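Local coordinates for conjugal transfer protein-like C-terminal domain-containing protein (Enterococcus faecalis, PDB 4EC6), which is probably a transfer protein of a Gram-positive conjugative plasmid, its C-terminal domain resembling the VirB8 proteins of type IV secretion systems, at residues L98-L102 with N124-D128. Numbering follows the deposited sequence.
Sequences LGKTL and NVSVD
T101 and S126 face each other as an antiparallel hydrogen-bonded pair, the tight part of the contact, and the two bonds between them differ in quality. From T101 N to S126 O the bond is 3.0 Å long and nearly straight, 167° at the hydrogen. The return bond, S126 N to T101 O at 2.9 Å, bends to 141° at the hydrogen; at the acceptor end it lies in the carbonyl plane, on a lone pair. T101 O also receives a weaker CA-H...O contact from V125 CA at 3.2 Å. Here the open ends of strands 101-112 and 117-126 meet, a hairpin at the edge of the four-stranded antiparallel sheet in this NTF2-like, VirB8-resembling domain. The face of L102 and V125 is the more enclosed, V125 being buried, though across the contact the side chains meet only loosely, L102 CD1 to V125 CG1 at 4.3 Å; both also touch F69. On the opposite face T101 CB and S126 CB lie 4.1 Å apart, while T101 OG1 hydrogen-bonds to Q71. Toward K100 and V127 the contact thins to solvent. K100 CG runs beside the exposed, poorly ordered V127, 4.0 Å from its CG2, and the lysine chain, bent at chi3 (113°), crosses V125, CE lying 4.2 Å from V125 CG2.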
loop_
_atom_site.group_PDB
_atom_site.type_symbol
_atom_site.label_atom_id
_atom_site.label_comp_id
_atom_site.label_asym_id
_atom_site.label_seq_id
_atom_site.Cartn_x
_atom_site.Cartn_y
_atom_site.Cartn_z
ATOM N N LEU A 98 -1.683 -15.980 -17.471
ATOM C CA LEU A 98 -1.214 -17.083 -16.650
ATOM C C LEU A 98 -2.358 -17.851 -16.001
ATOM O O LEU A 98 -2.094 -18.831 -15.333
ATOM C CB LEU A 98 -0.264 -16.562 -15.564
ATOM C CG LEU A 98 0.996 -15.808 -15.960
ATOM C CD1 LEU A 98 1.687 -15.283 -14.721
ATOM C CD2 LEU A 98 1.936 -16.755 -16.676
ATOM N N GLY A 99 -3.606 -17.413 -16.184
ATOM C CA GLY A 99 -4.768 -18.069 -15.569
ATOM C C GLY A 99 -4.871 -17.966 -14.038
ATOM O O GLY A 99 -5.470 -18.826 -13.388
ATOM N N LYS A 100 -4.273 -16.914 -13.472
ATOM C CA LYS A 100 -4.167 -16.695 -12.036
ATOM C C LYS A 100 -4.754 -15.346 -11.714
ATOM O O LYS A 100 -4.578 -14.428 -12.452
ATOM C CB LYS A 100 -2.718 -16.772 -11.632
ATOM C CG LYS A 100 -2.155 -18.142 -11.976
ATOM C CD LYS A 100 -0.651 -18.228 -11.880
ATOM C CE LYS A 100 -0.219 -19.136 -10.750
ATOM N NZ LYS A 100 1.078 -19.759 -11.114
ATOM N N THR A 101 -5.497 -15.262 -10.626
ATOM C CA THR A 101 -6.189 -14.063 -10.219
ATOM C C THR A 101 -5.469 -13.386 -9.049
ATOM O O THR A 101 -5.107 -13.994 -8.041
ATOM C CB THR A 101 -7.591 -14.428 -9.766
ATOM O OG1 THR A 101 -8.241 -15.145 -10.829
ATOM C CG2 THR A 101 -8.380 -13.174 -9.371
ATOM N N LEU A 102 -5.270 -12.102 -9.178
ATOM C CA LEU A 102 -4.384 -11.428 -8.288
ATOM C C LEU A 102 -5.279 -10.844 -7.209
ATOM O O LEU A 102 -6.107 -9.987 -7.506
ATOM C CB LEU A 102 -3.660 -10.348 -9.093
ATOM C CG LEU A 102 -2.460 -9.657 -8.518
ATOM C CD1 LEU A 102 -1.300 -10.617 -8.291
ATOM C CD2 LEU A 102 -2.101 -8.558 -9.506
ATOM N N ASN A 124 -1.100 -12.648 -3.097
ATOM C CA ASN A 124 -2.051 -13.714 -2.908
ATOM C C ASN A 124 -2.606 -13.926 -4.300
ATOM O O ASN A 124 -3.261 -13.014 -4.854
ATOM C CB ASN A 124 -3.197 -13.319 -1.973
ATOM C CG ASN A 124 -2.773 -13.195 -0.503
ATOM O OD1 ASN A 124 -1.893 -13.926 -0.006
ATOM N ND2 ASN A 124 -3.442 -12.271 0.226
ATOM N N VAL A 125 -2.328 -15.088 -4.887
ATOM C CA VAL A 125 -3.028 -15.472 -6.119
ATOM C C VAL A 125 -4.063 -16.563 -5.859
ATOM O O VAL A 125 -4.007 -17.315 -4.873
ATOM C CB VAL A 125 -2.087 -15.771 -7.331
ATOM C CG1 VAL A 125 -0.954 -14.770 -7.364
ATOM C CG2 VAL A 125 -1.491 -17.156 -7.284
ATOM N N SER A 126 -5.020 -16.606 -6.756
ATOM C CA SER A 126 -6.156 -17.503 -6.644
ATOM C C SER A 126 -6.251 -18.265 -7.970
ATOM O O SER A 126 -6.167 -17.670 -9.059
ATOM C CB SER A 126 -7.405 -16.676 -6.352
ATOM O OG SER A 126 -8.575 -17.448 -6.366
ATOM N N VAL A 127 -6.364 -19.584 -7.877
ATOM C CA VAL A 127 -6.418 -20.409 -9.085
ATOM C C VAL A 127 -7.781 -21.066 -9.330
ATOM O O VAL A 127 -8.306 -20.989 -10.440
ATOM C CB VAL A 127 -5.248 -21.425 -9.167
ATOM C CG1 VAL A 127 -5.539 -22.492 -10.214
ATOM C CG2 VAL A 127 -3.935 -20.702 -9.481
ATOM N N ASP A 128 -8.359 -21.685 -8.305
ATOM C CA ASP A 128 -9.643 -22.358 -8.456
ATOM C C ASP A 128 -10.644 -21.791 -7.488
ATOM O O ASP A 128 -11.728 -22.336 -7.343
ATOM C CB ASP A 128 -9.499 -23.845 -8.117
ATOM C CG ASP A 128 -8.208 -24.453 -8.641
ATOM O OD1 ASP A 128 -8.103 -24.653 -9.873
ATOM O OD2 ASP A 128 -7.309 -24.752 -7.816
#